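Local atomic coordinates of hypothetical protein (Pyrococcus furiosus, PDB entry 2FZF), a protein that is of unknown function but belongs to the rubrerythrin family of ferritin-like helical-bundle proteins, many of which bind a di-iron centre. Residues K30-A35 with K63-L68; A43-I48 with Q94-E99; N56-E61 with R148-T153; K126-V131 with L139-A144. All blocks are in the same frame, centred on the assembly; numbering follows the deposited sequence.

Contact 1. Residues K30-A35 with K63-L68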
loop_
_atom_site.group_PDB
_atom_site.type_symbol
_atom_site.label_atom_id
_atom_site.label_comp_id
_atom_site.label_asym_id
_atom_site.label_seq_id
_atom_site.Cartn_x
_atom_site.Cartn_y
_atom_site.Cartn_z
ATOM N N LYS A 30 15.574 14.489 -4.738
ATOM C CA LYS A 30 16.413 14.382 -3.561
ATOM C C LYS A 30 15.764 13.496 -2.526
ATOM O O LYS A 30 16.421 12.662 -1.907
ATOM C CB LYS A 30 16.667 15.775 -2.967
ATOM C CG LYS A 30 17.822 15.869 -1.978
ATOM C CD LYS A 30 18.228 17.332 -1.732
ATOM C CE LYS A 30 19.521 17.448 -0.876
ATOM N NZ LYS A 30 20.078 18.851 -0.819
ATOM N N ALA A 31 14.463 13.672 -2.328
ATOM C CA ALA A 31 13.746 12.876 -1.324
ATOM C C ALA A 31 13.737 11.405 -1.695
ATOM O O ALA A 31 13.962 10.533 -0.850
ATOM C CB ALA A 31 12.324 13.384 -1.171
ATOM N N GLU A 32 13.476 11.137 -2.965
ATOM C CA GLU A 32 13.427 9.776 -3.436
ATOM C C GLU A 32 14.798 9.112 -3.389
ATOM O O GLU A 32 14.914 7.902 -3.218
ATOM C CB GLU A 32 12.876 9.745 -4.852
ATOM C CG GLU A 32 11.692 8.808 -4.992
ATOM C CD GLU A 32 10.406 9.352 -4.392
ATOM O OE1 GLU A 32 9.476 8.539 -4.157
ATOM O OE2 GLU A 32 10.314 10.579 -4.167
ATOM N N ILE A 33 15.846 9.901 -3.534
ATOM C CA ILE A 33 17.168 9.328 -3.505
ATOM C C ILE A 33 17.514 8.862 -2.103
ATOM O O ILE A 33 17.984 7.739 -1.898
ATOM C CB ILE A 33 18.185 10.346 -4.005
ATOM C CG1 ILE A 33 17.966 10.540 -5.492
ATOM C CG2 ILE A 33 19.595 9.897 -3.698
ATOM C CD1 ILE A 33 18.824 11.581 -6.121
ATOM N N GLY A 34 17.258 9.733 -1.138
ATOM C CA GLY A 34 17.556 9.420 0.245
ATOM C C GLY A 34 16.657 8.346 0.808
ATOM O O GLY A 34 17.052 7.610 1.713
ATOM N N ALA A 35 15.445 8.270 0.272
ATOM C CA ALA A 35 14.469 7.276 0.692
ATOM C C ALA A 35 15.001 5.895 0.339
ATOM O O ALA A 35 15.181 5.045 1.207
ATOM C CB ALA A 35 13.155 7.529 -0.009
ATOM N N LYS A 63 12.257 2.431 -6.359
ATOM C CA LYS A 63 13.535 2.616 -7.062
ATOM C C LYS A 63 13.319 3.349 -8.373
ATOM O O LYS A 63 14.147 4.159 -8.789
ATOM C CB LYS A 63 14.208 1.267 -7.346
ATOM C CG LYS A 63 14.852 0.618 -6.130
ATOM C CD LYS A 63 15.226 -0.847 -6.388
ATOM C CE LYS A 63 15.635 -1.553 -5.084
ATOM N NZ LYS A 63 15.581 -3.042 -5.165
ATOM N N LYS A 64 12.192 3.063 -9.014
ATOM C CA LYS A 64 11.865 3.680 -10.281
ATOM C C LYS A 64 11.371 5.117 -10.151
ATOM O O LYS A 64 11.248 5.811 -11.156
ATOM C CB LYS A 64 10.805 2.848 -10.995
ATOM C CG LYS A 64 9.472 2.838 -10.277
ATOM C CD LYS A 64 8.406 2.107 -11.063
ATOM C CE LYS A 64 7.026 2.596 -10.645
ATOM N NZ LYS A 64 6.798 2.529 -9.160
ATOM N N HIS A 65 11.086 5.565 -8.931
ATOM C CA HIS A 65 10.589 6.927 -8.718
ATOM C C HIS A 65 11.598 7.989 -9.161
ATOM O O HIS A 65 11.242 8.984 -9.794
ATOM C CB HIS A 65 10.256 7.164 -7.242
ATOM C CG HIS A 65 9.020 6.463 -6.762
ATOM N ND1 HIS A 65 8.267 5.631 -7.564
ATOM C CD2 HIS A 65 8.409 6.471 -5.553
ATOM C CE1 HIS A 65 7.249 5.155 -6.868
ATOM N NE2 HIS A 65 7.312 5.650 -5.645
ATOM N N GLU A 66 12.861 7.779 -8.814
ATOM C CA GLU A 66 13.899 8.730 -9.157
ATOM C C GLU A 66 14.016 8.905 -10.651
ATOM O O GLU A 66 13.897 10.012 -11.168
ATOM C CB GLU A 66 15.238 8.266 -8.616
ATOM C CG GLU A 66 16.264 9.357 -8.632
ATOM C CD GLU A 66 17.639 8.867 -8.284
ATOM O OE1 GLU A 66 17.756 7.889 -7.505
ATOM O OE2 GLU A 66 18.607 9.481 -8.779
ATOM N N ALA A 67 14.259 7.800 -11.348
ATOM C CA ALA A 67 14.396 7.837 -12.797
ATOM C C ALA A 67 13.142 8.432 -13.436
ATOM O O ALA A 67 13.237 9.109 -14.456
ATOM C CB ALA A 67 14.662 6.433 -13.336
ATOM N N LEU A 68 11.973 8.189 -12.842
ATOM C CA LEU A 68 10.730 8.732 -13.387
ATOM C C LEU A 68 10.685 10.251 -13.275
ATOM O O LEU A 68 10.251 10.947 -14.197
ATOM C CB LEU A 68 9.504 8.144 -12.673
ATOM C CG LEU A 68 9.132 6.676 -12.957
ATOM C CD1 LEU A 68 7.717 6.419 -12.454
ATOM C CD2 LEU A 68 9.208 6.378 -14.456
#
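Glu32 and Ile33 of helix 21-44 pack against His65 and Glu66 of helix 63-76. This is an antiparallel helix-helix contact inside the ferritin-like bundle. The local axes come within 8.8 Å of each other and their directions differ by 153°. Glu32 and Glu66 mark the closest backbone level, with their CA atoms 5.8 Å apart. Glu32 directs its CB toward the facing helix, and the chain bends at chi2 (75°). Its CG lies at the edge of the His65 ring, close to the ring plane, and 4.1 Å from the backbone N of Glu66. The Glu32 carboxylate and the His65 ring are turned 55° against each other. The other half of the contact lies nearer the surface. Glu66 is extended, and its carboxylate end crosses the CG1-CD1 arm of Ile33 at a slant. Ile33 CG1 is 3.3 Å from Glu66 CD, and Ile33 CD1 is 3.4 Å from Glu66 OE2. That carboxylate is drawn mainly to Arg70, with which it forms a salt bridge. Glu32 OE2 is hydrogen-bonded to Tyr124 OH, and Glu62 and Glu147 lie close by. Buried Glu32, with the Glu62-x-x-His65 spacing and Glu147, resembles the carboxylate-histidine pattern of ferritin-like di-iron sites. The contact thus joins a polar interior, probably suited to metal, to an outer side where Ile33 CG1 and CD1 pack against the carboxylate held by Arg70.

Contact 2. Residues A43-I48 with Q94-E99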
loop_
_atom_site.group_PDB
_atom_site.type_symbol
_atom_site.label_atom_id
_atom_site.label_comp_id
_atom_site.label_asym_id
_atom_site.label_seq_id
_atom_site.Cartn_x
_atom_site.Cartn_y
_atom_site.Cartn_z
ATOM N N ALA A 43 16.174 -2.506 5.719
ATOM C CA ALA A 43 16.027 -3.938 5.485
ATOM C C ALA A 43 17.300 -4.653 5.898
ATOM O O ALA A 43 17.255 -5.655 6.605
ATOM C CB ALA A 43 15.721 -4.210 4.021
ATOM N N GLU A 44 18.425 -4.110 5.444
ATOM C CA GLU A 44 19.752 -4.638 5.722
ATOM C C GLU A 44 19.903 -5.011 7.192
ATOM O O GLU A 44 20.525 -6.012 7.551
ATOM C CB GLU A 44 20.804 -3.585 5.366
ATOM C CG GLU A 44 21.886 -4.049 4.406
ATOM C CD GLU A 44 21.541 -3.792 2.949
ATOM O OE1 GLU A 44 20.477 -4.269 2.484
ATOM O OE2 GLU A 44 22.341 -3.103 2.269
ATOM N N LYS A 45 19.327 -4.182 8.042
ATOM C CA LYS A 45 19.399 -4.382 9.473
ATOM C C LYS A 45 17.995 -4.663 9.977
ATOM O O LYS A 45 17.212 -3.739 10.159
ATOM C CB LYS A 45 19.955 -3.106 10.111
ATOM C CG LYS A 45 21.235 -2.600 9.444
ATOM C CD LYS A 45 21.656 -1.249 9.999
ATOM C CE LYS A 45 22.965 -0.750 9.389
ATOM N NZ LYS A 45 24.154 -1.565 9.770
ATOM N N ILE A 46 17.653 -5.928 10.180
ATOM C CA ILE A 46 16.314 -6.245 10.665
ATOM C C ILE A 46 16.275 -7.596 11.365
ATOM O O ILE A 46 15.740 -7.713 12.472
ATOM C CB ILE A 46 15.268 -6.221 9.515
ATOM C CG1 ILE A 46 14.888 -4.774 9.162
ATOM C CG2 ILE A 46 14.017 -6.968 9.923
ATOM C CD1 ILE A 46 14.159 -4.022 10.252
ATOM N N LYS A 47 16.841 -8.617 10.736
ATOM C CA LYS A 47 16.856 -9.943 11.343
ATOM C C LYS A 47 15.439 -10.446 11.584
ATOM O O LYS A 47 15.216 -11.298 12.440
ATOM C CB LYS A 47 17.627 -9.915 12.670
ATOM C CG LYS A 47 19.146 -9.892 12.527
ATOM C CD LYS A 47 19.653 -8.549 11.995
ATOM C CE LYS A 47 20.479 -8.675 10.696
ATOM N NZ LYS A 47 19.755 -9.178 9.475
ATOM N N ILE A 48 14.484 -9.908 10.831
ATOM C CA ILE A 48 13.095 -10.314 10.963
ATOM C C ILE A 48 12.571 -10.763 9.612
ATOM O O ILE A 48 12.000 -9.977 8.860
ATOM C CB ILE A 48 12.228 -9.170 11.489
ATOM C CG1 ILE A 48 12.786 -8.689 12.829
ATOM C CG2 ILE A 48 10.782 -9.633 11.632
ATOM C CD1 ILE A 48 11.930 -7.661 13.545
ATOM N N GLN A 94 17.689 9.608 6.819
ATOM C CA GLN A 94 19.118 9.355 6.664
ATOM C C GLN A 94 19.315 7.843 6.625
ATOM O O GLN A 94 18.523 7.100 7.207
ATOM C CB GLN A 94 19.898 9.969 7.834
ATOM C CG GLN A 94 20.694 11.235 7.484
ATOM C CD GLN A 94 19.862 12.299 6.780
ATOM O OE1 GLN A 94 18.786 12.678 7.248
ATOM N NE2 GLN A 94 20.368 12.795 5.654
ATOM N N PRO A 95 20.355 7.362 5.916
ATOM C CA PRO A 95 20.601 5.915 5.840
ATOM C C PRO A 95 20.931 5.313 7.211
ATOM O O PRO A 95 21.686 5.894 7.991
ATOM C CB PRO A 95 21.752 5.810 4.833
ATOM C CG PRO A 95 22.439 7.140 4.949
ATOM C CD PRO A 95 21.317 8.113 5.092
ATOM N N VAL A 96 20.344 4.155 7.510
ATOM C CA VAL A 96 20.570 3.502 8.798
ATOM C C VAL A 96 21.857 2.697 8.778
ATOM O O VAL A 96 21.961 1.696 8.070
ATOM C CB VAL A 96 19.411 2.554 9.164
ATOM C CG1 VAL A 96 19.420 2.281 10.663
ATOM C CG2 VAL A 96 18.089 3.146 8.711
ATOM N N ALA A 97 22.836 3.137 9.562
ATOM C CA ALA A 97 24.123 2.454 9.618
ATOM C C ALA A 97 24.367 1.706 10.935
ATOM O O ALA A 97 25.133 0.743 10.967
ATOM C CB ALA A 97 25.247 3.451 9.355
ATOM N N ARG A 98 23.707 2.145 12.010
ATOM C CA ARG A 98 23.841 1.524 13.332
ATOM C C ARG A 98 23.121 0.178 13.450
ATOM O O ARG A 98 22.353 -0.212 12.572
ATOM C CB ARG A 98 23.311 2.469 14.420
ATOM C CG ARG A 98 21.872 2.963 14.224
ATOM C CD ARG A 98 21.463 3.874 15.387
ATOM N NE ARG A 98 20.445 4.880 15.037
ATOM C CZ ARG A 98 19.131 4.751 15.223
ATOM N NH1 ARG A 98 18.318 5.737 14.868
ATOM N NH2 ARG A 98 18.627 3.651 15.771
ATOM N N GLU A 99 23.366 -0.533 14.544
ATOM C CA GLU A 99 22.724 -1.821 14.748
ATOM C C GLU A 99 21.483 -1.653 15.624
ATOM O O GLU A 99 21.513 -0.963 16.645
ATOM C CB GLU A 99 23.715 -2.805 15.381
ATOM C CG GLU A 99 25.053 -2.898 14.627
ATOM C CD GLU A 99 26.011 -3.937 15.208
ATOM O OE1 GLU A 99 26.258 -3.903 16.438
ATOM O OE2 GLU A 99 26.525 -4.780 14.430
#
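Lys45 reaches across from the end of helix 21-44 to the backbone of Val96 and Ala97, in the loop between helices 63-76 and 103-129. It is the first residue past the helix to leave helical backbone angles, and its CB points toward the loop. Its CG stands anti to its own carbonyl carbon and beside its backbone N. From there the chain runs extended through chi2 and chi3. It bends only at the end, where chi4 is -67° and turns the ammonium group onto the loop. NZ gives a hydrogen bond to Ala97 O at 2.8 Å. The C=O...N angle is 115°, and the nitrogen sits above the carbonyl plane, 60° out of it, so the bond does not follow a lone pair. The methylenes below the ammonium group lie alongside the loop. Lys45 CE is 3.0 Å from Val96 O. Lys45 CD is 4.2 Å from Val96 CG1, the methyl that stands anti to the Val96 backbone N. Val96 itself is buried and also packs on Phe38, Ser41 and Leu109, so the loop is held to two bundle helices at this point. Ala97 and Arg98 direct their CB atoms away, and Ala97 meets Lys45 through its carbonyl oxygen. Glu99 carries the opposite charge, but its OE2 is 6.1 Å from Lys45 NZ and the two do not pair. Nearby, Lys52 NZ is hydrogen-bonded to Ala43 O at the same helix end. The chemistry is that of one lysine serving a peptide carbonyl, with its methylenes and a buried valine supplying the apolar part.

Contact 3. Residues N56-E61 with R148-T153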
loop_
_atom_site.group_PDB
_atom_site.type_symbol
_atom_site.label_atom_id
_atom_site.label_comp_id
_atom_site.label_asym_id
_atom_site.label_seq_id
_atom_site.Cartn_x
_atom_site.Cartn_y
_atom_site.Cartn_z
ATOM N N ASN A 56 11.864 -4.561 1.974
ATOM C CA ASN A 56 12.619 -4.768 0.745
ATOM C C ASN A 56 11.759 -4.563 -0.511
ATOM O O ASN A 56 12.216 -3.973 -1.492
ATOM C CB ASN A 56 13.247 -6.166 0.736
ATOM C CG ASN A 56 14.684 -6.168 1.266
ATOM O OD1 ASN A 56 15.496 -5.315 0.885
ATOM N ND2 ASN A 56 15.006 -7.134 2.130
ATOM N N TRP A 57 10.518 -5.042 -0.485
ATOM C CA TRP A 57 9.631 -4.882 -1.632
ATOM C C TRP A 57 9.317 -3.408 -1.808
ATOM O O TRP A 57 9.182 -2.903 -2.923
ATOM C CB TRP A 57 8.321 -5.642 -1.422
ATOM C CG TRP A 57 7.339 -5.420 -2.540
ATOM C CD1 TRP A 57 7.352 -6.006 -3.778
ATOM C CD2 TRP A 57 6.236 -4.504 -2.544
ATOM N NE1 TRP A 57 6.326 -5.509 -4.550
ATOM C CE2 TRP A 57 5.626 -4.585 -3.818
ATOM C CE3 TRP A 57 5.704 -3.619 -1.596
ATOM C CZ2 TRP A 57 4.509 -3.817 -4.168
ATOM C CZ3 TRP A 57 4.589 -2.850 -1.944
ATOM C CH2 TRP A 57 4.006 -2.957 -3.221
ATOM N N LEU A 58 9.199 -2.723 -0.682
ATOM C CA LEU A 58 8.895 -1.309 -0.665
ATOM C C LEU A 58 10.073 -0.518 -1.234
ATOM O O LEU A 58 9.882 0.473 -1.934
ATOM C CB LEU A 58 8.595 -0.900 0.774
ATOM C CG LEU A 58 7.764 0.332 1.079
ATOM C CD1 LEU A 58 7.417 0.309 2.550
ATOM C CD2 LEU A 58 8.526 1.587 0.717
ATOM N N ALA A 59 11.291 -0.960 -0.944
ATOM C CA ALA A 59 12.484 -0.276 -1.447
ATOM C C ALA A 59 12.589 -0.378 -2.970
ATOM O O ALA A 59 12.969 0.583 -3.645
ATOM C CB ALA A 59 13.734 -0.867 -0.806
ATOM N N GLU A 60 12.250 -1.556 -3.491
ATOM C CA GLU A 60 12.295 -1.832 -4.923
ATOM C C GLU A 60 11.272 -0.989 -5.654
ATOM O O GLU A 60 11.579 -0.322 -6.644
ATOM C CB GLU A 60 12.032 -3.320 -5.180
ATOM C CG GLU A 60 13.053 -4.229 -4.507
ATOM C CD GLU A 60 12.955 -5.680 -4.941
ATOM O OE1 GLU A 60 13.091 -5.950 -6.158
ATOM O OE2 GLU A 60 12.753 -6.553 -4.062
ATOM N N GLU A 61 10.046 -1.033 -5.150
ATOM C CA GLU A 61 8.948 -0.270 -5.720
ATOM C C GLU A 61 9.337 1.191 -5.941
ATOM O O GLU A 61 9.080 1.746 -7.004
ATOM C CB GLU A 61 7.739 -0.346 -4.789
ATOM C CG GLU A 61 6.813 -1.507 -5.067
ATOM C CD GLU A 61 5.975 -1.270 -6.304
ATOM O OE1 GLU A 61 5.028 -2.057 -6.549
ATOM O OE2 GLU A 61 6.264 -0.289 -7.034
ATOM N N ARG A 148 0.970 6.940 -1.020
ATOM C CA ARG A 148 -0.154 6.808 -0.110
ATOM C C ARG A 148 -0.259 5.329 0.286
ATOM O O ARG A 148 -0.516 5.009 1.442
ATOM C CB ARG A 148 -1.423 7.277 -0.825
ATOM C CG ARG A 148 -2.664 7.412 0.036
ATOM C CD ARG A 148 -2.583 8.578 1.012
ATOM N NE ARG A 148 -3.843 8.715 1.750
ATOM C CZ ARG A 148 -5.003 9.081 1.200
ATOM N NH1 ARG A 148 -5.059 9.360 -0.099
ATOM N NH2 ARG A 148 -6.108 9.138 1.940
ATOM N N GLY A 149 -0.050 4.439 -0.685
ATOM C CA GLY A 149 -0.108 3.011 -0.427
ATOM C C GLY A 149 1.024 2.516 0.456
ATOM O O GLY A 149 0.816 1.646 1.306
ATOM N N HIS A 150 2.223 3.061 0.258
ATOM C CA HIS A 150 3.377 2.671 1.063
ATOM C C HIS A 150 3.137 3.131 2.507
ATOM O O HIS A 150 3.563 2.475 3.456
ATOM C CB HIS A 150 4.659 3.296 0.502
ATOM C CG HIS A 150 5.004 2.837 -0.884
ATOM N ND1 HIS A 150 4.855 1.527 -1.299
ATOM C CD2 HIS A 150 5.519 3.505 -1.945
ATOM C CE1 HIS A 150 5.261 1.411 -2.551
ATOM N NE2 HIS A 150 5.669 2.598 -2.968
ATOM N N TYR A 151 2.431 4.250 2.654
ATOM C CA TYR A 151 2.098 4.802 3.958
ATOM C C TYR A 151 1.229 3.834 4.758
ATOM O O TYR A 151 1.495 3.571 5.935
ATOM C CB TYR A 151 1.356 6.135 3.813
ATOM C CG TYR A 151 0.718 6.614 5.101
ATOM C CD1 TYR A 151 1.505 7.019 6.187
ATOM C CD2 TYR A 151 -0.671 6.607 5.262
ATOM C CE1 TYR A 151 0.922 7.403 7.403
ATOM C CE2 TYR A 151 -1.262 6.988 6.474
ATOM C CZ TYR A 151 -0.461 7.382 7.533
ATOM O OH TYR A 151 -1.033 7.758 8.728
ATOM N N TYR A 152 0.188 3.300 4.127
ATOM C CA TYR A 152 -0.701 2.369 4.817
ATOM C C TYR A 152 0.002 1.041 5.106
ATOM O O TYR A 152 -0.148 0.467 6.196
ATOM C CB TYR A 152 -1.983 2.150 4.006
ATOM C CG TYR A 152 -2.976 3.296 4.141
ATOM C CD1 TYR A 152 -3.535 3.622 5.383
ATOM C CD2 TYR A 152 -3.342 4.069 3.037
ATOM C CE1 TYR A 152 -4.432 4.689 5.521
ATOM C CE2 TYR A 152 -4.238 5.141 3.166
ATOM C CZ TYR A 152 -4.775 5.440 4.411
ATOM O OH TYR A 152 -5.653 6.479 4.544
ATOM N N THR A 153 0.789 0.561 4.147
ATOM C CA THR A 153 1.515 -0.683 4.356
ATOM C C THR A 153 2.419 -0.488 5.571
ATOM O O THR A 153 2.462 -1.332 6.461
ATOM C CB THR A 153 2.387 -1.053 3.127
ATOM O OG1 THR A 153 1.559 -1.139 1.964
ATOM C CG2 THR A 153 3.083 -2.388 3.336
#
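Leu58 and His150 make the main apolar contact between helix 51-61 and helix 134-164, which run antiparallel here, their local directions 170° apart. It is a CH-pi contact. Leu58 CD2 sits over one face of the His150 imidazole, 4.3 Å from the ring centroid and offset toward the rim. Leu58 CG is anti to its backbone N (chi1 -157°), which carries the branch over to the ring. Van der Waals contacts complete the set. Glu61 CB is 3.8 Å from His150 CE1, and the Glu61 side chain crosses that of His150 at about a right angle. Trp57 CZ3 comes to the edge of the imidazole, 4.4 Å from His150 CE1. Glu61 CG also rests on one face of the Trp57 indole, toward its rim, and this indole stacks with Trp57 of the second subunit. The hydrogen bonding stays within one helix. Thr153 OG1 donates to Gly149 O at 3.0 Å, and Thr153 N reaches the same oxygen from the opposite face of its plane. His150 also touches Glu117, a setting consistent with the histidine and carboxylate ligands of ferritin-like di-iron sites. Leu58 packs over one imidazole face and Glu61 methylenes touch it obliquely, while the tryptophan links it to the dimer interface.

Contact 4. Residues K126-V131 with L139-A144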
loop_
_atom_site.group_PDB
_atom_site.type_symbol
_atom_site.label_atom_id
_atom_site.label_comp_id
_atom_site.label_asym_id
_atom_site.label_seq_id
_atom_site.Cartn_x
_atom_site.Cartn_y
_atom_site.Cartn_z
ATOM N N LYS A 126 -0.051 17.942 -4.366
ATOM C CA LYS A 126 0.015 19.366 -4.637
ATOM C C LYS A 126 0.715 19.603 -5.966
ATOM O O LYS A 126 0.207 20.325 -6.823
ATOM C CB LYS A 126 0.756 20.110 -3.519
ATOM C CG LYS A 126 1.046 21.592 -3.852
ATOM C CD LYS A 126 -0.210 22.371 -4.318
ATOM C CE LYS A 126 0.149 23.719 -4.966
ATOM N NZ LYS A 126 0.923 24.621 -4.056
ATOM N N LEU A 127 1.880 18.987 -6.134
ATOM C CA LEU A 127 2.657 19.131 -7.358
ATOM C C LEU A 127 1.776 18.782 -8.544
ATOM O O LEU A 127 1.960 19.296 -9.649
ATOM C CB LEU A 127 3.877 18.211 -7.319
ATOM C CG LEU A 127 5.230 18.838 -7.662
ATOM C CD1 LEU A 127 5.500 20.014 -6.742
ATOM C CD2 LEU A 127 6.329 17.802 -7.524
ATOM N N GLU A 128 0.808 17.903 -8.307
ATOM C CA GLU A 128 -0.108 17.499 -9.362
ATOM C C GLU A 128 -0.929 18.675 -9.851
ATOM O O GLU A 128 -1.166 18.831 -11.052
ATOM C CB GLU A 128 -1.062 16.426 -8.864
ATOM C CG GLU A 128 -2.218 16.215 -9.818
ATOM C CD GLU A 128 -3.169 15.158 -9.345
ATOM O OE1 GLU A 128 -3.608 15.234 -8.175
ATOM O OE2 GLU A 128 -3.480 14.254 -10.148
ATOM N N GLU A 129 -1.383 19.488 -8.904
ATOM C CA GLU A 129 -2.188 20.652 -9.222
ATOM C C GLU A 129 -1.315 21.830 -9.632
ATOM O O GLU A 129 -1.732 22.647 -10.453
ATOM C CB GLU A 129 -3.051 21.035 -8.020
ATOM C CG GLU A 129 -3.914 19.893 -7.462
ATOM C CD GLU A 129 -4.886 19.291 -8.482
ATOM O OE1 GLU A 129 -5.716 18.441 -8.075
ATOM O OE2 GLU A 129 -4.822 19.654 -9.683
ATOM N N MET A 130 -0.106 21.903 -9.065
ATOM C CA MET A 130 0.851 22.981 -9.342
ATOM C C MET A 130 1.545 22.779 -10.705
ATOM O O MET A 130 2.551 23.423 -11.004
ATOM C CB MET A 130 1.875 23.076 -8.174
ATOM C CG MET A 130 2.684 24.395 -8.065
ATOM S SD MET A 130 3.215 24.936 -6.393
ATOM C CE MET A 130 1.943 26.102 -5.991
ATOM N N VAL A 131 0.986 21.894 -11.534
ATOM C CA VAL A 131 1.523 21.615 -12.876
ATOM C C VAL A 131 0.374 21.408 -13.872
ATOM O O VAL A 131 -0.716 20.987 -13.484
ATOM C CB VAL A 131 2.422 20.342 -12.887
ATOM C CG1 VAL A 131 1.583 19.092 -12.689
ATOM C CG2 VAL A 131 3.184 20.254 -14.191
ATOM N N LEU A 139 1.382 11.474 -13.779
ATOM C CA LEU A 139 2.590 10.949 -13.153
ATOM C C LEU A 139 2.589 11.316 -11.672
ATOM O O LEU A 139 2.987 10.522 -10.819
ATOM C CB LEU A 139 3.841 11.547 -13.810
ATOM C CG LEU A 139 4.511 10.778 -14.948
ATOM C CD1 LEU A 139 5.087 9.487 -14.391
ATOM C CD2 LEU A 139 3.507 10.498 -16.063
ATOM N N MET A 140 2.145 12.531 -11.374
ATOM C CA MET A 140 2.097 13.012 -9.998
ATOM C C MET A 140 1.100 12.201 -9.194
ATOM O O MET A 140 1.397 11.770 -8.083
ATOM C CB MET A 140 1.720 14.488 -9.974
ATOM C CG MET A 140 2.832 15.382 -9.480
ATOM S SD MET A 140 4.342 15.169 -10.416
ATOM C CE MET A 140 5.497 14.799 -9.138
ATOM N N ARG A 141 -0.075 11.994 -9.779
ATOM C CA ARG A 141 -1.154 11.223 -9.172
ATOM C C ARG A 141 -0.674 9.784 -8.917
ATOM O O ARG A 141 -0.881 9.232 -7.837
ATOM C CB ARG A 141 -2.362 11.229 -10.119
ATOM C CG ARG A 141 -3.657 10.669 -9.542
ATOM C CD ARG A 141 -4.228 11.578 -8.467
ATOM N NE ARG A 141 -5.535 11.136 -7.985
ATOM C CZ ARG A 141 -6.378 11.909 -7.302
ATOM N NH1 ARG A 141 -7.547 11.431 -6.900
ATOM N NH2 ARG A 141 -6.063 13.168 -7.028
ATOM N N TYR A 142 -0.029 9.187 -9.917
ATOM C CA TYR A 142 0.494 7.825 -9.800
ATOM C C TYR A 142 1.506 7.734 -8.657
ATOM O O TYR A 142 1.467 6.800 -7.856
ATOM C CB TYR A 142 1.156 7.406 -11.123
ATOM C CG TYR A 142 1.930 6.104 -11.057
ATOM C CD1 TYR A 142 3.288 6.089 -10.719
ATOM C CD2 TYR A 142 1.297 4.880 -11.293
ATOM C CE1 TYR A 142 3.994 4.890 -10.614
ATOM C CE2 TYR A 142 1.989 3.675 -11.190
ATOM C CZ TYR A 142 3.337 3.685 -10.849
ATOM O OH TYR A 142 4.018 2.494 -10.726
ATOM N N LEU A 143 2.407 8.715 -8.602
ATOM C CA LEU A 143 3.428 8.779 -7.571
ATOM C C LEU A 143 2.777 8.956 -6.181
ATOM O O LEU A 143 3.131 8.251 -5.223
ATOM C CB LEU A 143 4.411 9.923 -7.878
ATOM C CG LEU A 143 5.396 9.725 -9.044
ATOM C CD1 LEU A 143 6.053 11.048 -9.420
ATOM C CD2 LEU A 143 6.446 8.703 -8.658
ATOM N N ALA A 144 1.818 9.878 -6.084
ATOM C CA ALA A 144 1.098 10.124 -4.839
ATOM C C ALA A 144 0.337 8.886 -4.316
ATOM O O ALA A 144 0.394 8.575 -3.121
ATOM C CB ALA A 144 0.127 11.282 -5.020
#
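Glu128 and Arg141 both place CG anti to the backbone N, with chi1 of 167° and -170°, which sends both side chains out on the same flank of the helix pair. Glu128 stays extended, while Arg141 bends at chi2 (69°). The Glu128 carboxylate then lies against the methylenes of Arg141, crossing the chain at a slant, with OE2 3.2 Å from Arg141 CD. At the end, Glu128 OE1 meets the edge of the guanidinium, near its plane, in a salt bridge with NH2 at 3.4 Å. The hydrogen bond in this bridge is weak. Arg141 also packs on Glu159 of the second subunit. On the inner side, Met140 bends at chi2 and chi3 so that its methyl turns onto Leu127. Met140 CE is 3.5 Å from Leu127 CD2. Met140 CB lies 3.6 Å from Glu128 CB, and the CA atoms of Glu128 and Met140 are only 5.0 Å apart. Leu127 continues the apolar layer onto Leu24 and Leu25, and Met140 onto Leu69 and Tyr124. A buried apolar side and a charged flank are thus combined beside a short connection. The arrangement is an antiparallel alpha-alpha hairpin, formed by helices 103-129 and 134-164, the last two helices of a ferritin-like bundle.

From the N terminus, helix 21-44 supplies the first segments of contacts 1 and 2. Contact 1 closes a loop through helix 51-61 back to helix 63-76. Contact 2 closes a longer one, from the end of helix 21-44 to the loop before helix 103-129. Contact 3 joins helix 51-61 to helix 134-164 over 86 intervening residues. These three cross one another along the chain. Contact 4 follows contacts 1 and 2 in series and falls within the span of contact 3, closing a short hairpin. Contacts 2 and 4 lie on opposite sides of the chain's centre, their own centres 31 Å apart. Contacts 1 and 4 touch through His65 and Leu143, and contacts 3 and 4 both meet the second subunit.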